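Local coordinates for polysaccharide biosynthesis protein CapD (Bacillus thuringiensis HD-771, PDB 6BWC) that probably is an NADP-dependent enzyme of the short-chain dehydrogenase family that converts UDP-N-acetylglucosamine in the pathway to CMP-pseudaminic acid, the activated sugar for flagellin glycosylation, at residues N190-V195 with K259-G264. The protein carries 2 engineered substitutions. Residues are numbered along the deposited sequence; the frame is centred on the assembly and turned at random.
Sequences NQKITV and KIEEIG. With UD1 (uridine-diphosphate-N-acetylglucosamine), chain O.
V195 lays its CG2 across CG2 of I260 at 4.1 Å, while its CG1 meets OE2 of E262, on one face of a two-stranded parallel β-sheet formed by 192-195 and 259-262. This small sheet stands apart from the large sheet of the Rossmann-type fold, and its strand axes run 23° from parallel. I193 lies on the same face, packed against F183 and I187 of helix 179-190 and I244 of helix 236-251, so the ribbon is tied to both helices. Five backbone hydrogen bonds zigzag between the strands: K259 N to Q191 O, I193 N to K259 O (2.9 Å), E261 N to I193 O, V195 N to E261 O (nearly straight, 172° at the hydrogen), and I263 N to V195 O. The other face carries K192, T194, K259 and E261. There the CB atoms of K192 and K259 come within 3.5 Å of each other, and K192 NZ makes a long salt bridge of 3.6 Å to E261 OE1. T194 holds CG2 anti to its backbone N, against CG1 and CD1 of I263; R53 of the second subunit packs on both residues. The carbonyl of T194, unlike those of I193 and V195, is turned from strand 259-262 toward the bound UDP-sugar, where T194 O accepts a hydrogen bond from uracil N3 at 2.7 Å.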
# COMPACT_ATOMS: atom_id res chain seq x y z
N ASN C 190 -37.01 8.63 27.77
CA ASN C 190 -36.69 9.77 28.62
C ASN C 190 -37.80 10.84 28.69
O ASN C 190 -37.67 11.80 29.45
CB ASN C 190 -35.36 10.39 28.16
CG ASN C 190 -34.23 9.36 28.05
OD1 ASN C 190 -33.74 8.86 29.05
ND2 ASN C 190 -33.83 9.04 26.83
N GLN C 191 -38.90 10.66 27.96
CA GLN C 191 -40.05 11.59 27.95
C GLN C 191 -39.67 13.06 27.68
O GLN C 191 -40.12 13.98 28.36
CB GLN C 191 -40.88 11.46 29.24
CG GLN C 191 -41.33 10.04 29.56
CD GLN C 191 -40.22 9.17 30.15
OE1 GLN C 191 -40.02 8.03 29.74
NE2 GLN C 191 -39.49 9.71 31.12
N LYS C 192 -38.83 13.24 26.67
CA LYS C 192 -38.38 14.55 26.21
C LYS C 192 -37.64 14.38 24.90
O LYS C 192 -36.81 13.48 24.79
CB LYS C 192 -37.47 15.24 27.24
CG LYS C 192 -36.26 14.44 27.73
CD LYS C 192 -35.08 15.35 28.08
CE LYS C 192 -35.33 16.19 29.33
NZ LYS C 192 -34.39 17.35 29.43
N ILE C 193 -37.91 15.22 23.91
CA ILE C 193 -37.14 15.16 22.65
C ILE C 193 -36.02 16.20 22.64
O ILE C 193 -36.04 17.18 23.39
CB ILE C 193 -38.02 15.26 21.36
CG1 ILE C 193 -38.96 16.47 21.39
CG2 ILE C 193 -38.80 13.97 21.14
CD1 ILE C 193 -39.47 16.87 20.02
N THR C 194 -35.05 15.95 21.77
CA THR C 194 -33.93 16.85 21.50
C THR C 194 -34.14 17.55 20.15
O THR C 194 -34.09 16.91 19.10
CB THR C 194 -32.61 16.09 21.48
OG1 THR C 194 -32.23 15.77 22.82
CG2 THR C 194 -31.50 16.91 20.85
N VAL C 195 -34.32 18.86 20.20
CA VAL C 195 -34.67 19.64 19.03
C VAL C 195 -33.47 20.49 18.63
O VAL C 195 -32.94 21.24 19.44
CB VAL C 195 -35.95 20.44 19.35
CG1 VAL C 195 -35.91 21.86 18.80
CG2 VAL C 195 -37.17 19.66 18.85
N LYS C 259 -41.01 16.97 27.64
CA LYS C 259 -40.12 18.13 27.42
C LYS C 259 -39.54 18.26 26.02
O LYS C 259 -39.35 17.28 25.31
CB LYS C 259 -39.00 18.19 28.46
CG LYS C 259 -39.47 18.79 29.78
CD LYS C 259 -38.76 18.21 31.00
CE LYS C 259 -39.77 17.87 32.10
NZ LYS C 259 -39.11 17.61 33.41
N ILE C 260 -39.25 19.51 25.65
CA ILE C 260 -38.68 19.85 24.36
C ILE C 260 -37.40 20.67 24.60
O ILE C 260 -37.49 21.87 24.87
CB ILE C 260 -39.71 20.64 23.51
CG1 ILE C 260 -40.96 19.77 23.25
CG2 ILE C 260 -39.09 21.14 22.20
CD1 ILE C 260 -42.16 20.51 22.68
N GLU C 261 -36.22 20.04 24.53
CA GLU C 261 -34.95 20.77 24.79
C GLU C 261 -34.22 21.24 23.51
O GLU C 261 -33.95 20.45 22.61
CB GLU C 261 -34.03 19.96 25.72
CG GLU C 261 -32.81 19.28 25.11
CD GLU C 261 -31.94 18.70 26.18
OE1 GLU C 261 -32.16 17.54 26.55
OE2 GLU C 261 -31.07 19.41 26.71
N GLU C 262 -33.90 22.53 23.45
CA GLU C 262 -33.23 23.11 22.29
C GLU C 262 -31.76 22.74 22.43
O GLU C 262 -31.08 23.13 23.38
CB GLU C 262 -33.39 24.65 22.23
CG GLU C 262 -33.58 25.25 20.83
CD GLU C 262 -34.98 25.78 20.61
OE1 GLU C 262 -35.12 26.99 20.31
OE2 GLU C 262 -35.95 25.01 20.78
N ILE C 263 -31.28 21.94 21.47
CA ILE C 263 -29.88 21.55 21.36
C ILE C 263 -29.13 22.57 20.50
O ILE C 263 -27.94 22.75 20.69
CB ILE C 263 -29.75 20.09 20.81
CG1 ILE C 263 -29.18 19.15 21.87
CG2 ILE C 263 -28.92 20.01 19.51
CD1 ILE C 263 -28.42 17.96 21.33
N GLY C 264 -29.81 23.21 19.54
CA GLY C 264 -29.14 23.97 18.47
C GLY C 264 -28.54 23.08 17.37
O GLY C 264 -28.42 21.86 17.52
C1' UD1 O . -30.58 12.69 6.26
C2' UD1 O . -29.49 11.72 5.85
C3' UD1 O . -28.45 12.39 4.96
C4' UD1 O . -29.09 13.16 3.81
C5' UD1 O . -30.34 13.95 4.24
C6' UD1 O . -31.13 14.40 3.00
C7' UD1 O . -29.32 10.13 7.73
C8' UD1 O . -28.65 9.86 9.06
N2' UD1 O . -28.84 11.16 7.02
O1' UD1 O . -30.01 13.81 6.93
O3' UD1 O . -27.55 11.37 4.46
O4' UD1 O . -28.16 14.06 3.23
O5' UD1 O . -31.20 13.18 5.10
O6' UD1 O . -31.69 15.70 3.18
O7' UD1 O . -30.28 9.45 7.37
N1 UD1 O . -32.80 16.66 14.45
C2 UD1 O . -33.27 17.02 15.75
N3 UD1 O . -32.81 16.36 16.82
C4 UD1 O . -31.91 15.35 16.71
C5 UD1 O . -31.46 14.97 15.47
C6 UD1 O . -31.93 15.63 14.35
O2 UD1 O . -34.08 17.95 15.92
O4 UD1 O . -31.50 14.74 17.70
C1B UD1 O . -33.26 17.39 13.24
C2B UD1 O . -32.16 17.81 12.27
O2' UD1 O . -31.61 19.07 12.59
C3B UD1 O . -32.84 17.77 10.91
C4B UD1 O . -33.88 16.69 11.10
O4B UD1 O . -34.08 16.51 12.50
O3B UD1 O . -33.52 18.97 10.55
C5B UD1 O . -33.48 15.35 10.49
O5B UD1 O . -32.30 14.77 11.06
PA UD1 O . -31.92 13.32 10.49
O1A UD1 O . -30.88 12.62 11.33
O2A UD1 O . -33.18 12.52 10.14
O3A UD1 O . -31.43 13.54 8.97
PB UD1 O . -30.63 14.69 8.16
O1B UD1 O . -29.42 15.14 8.95
O2B UD1 O . -31.51 15.79 7.57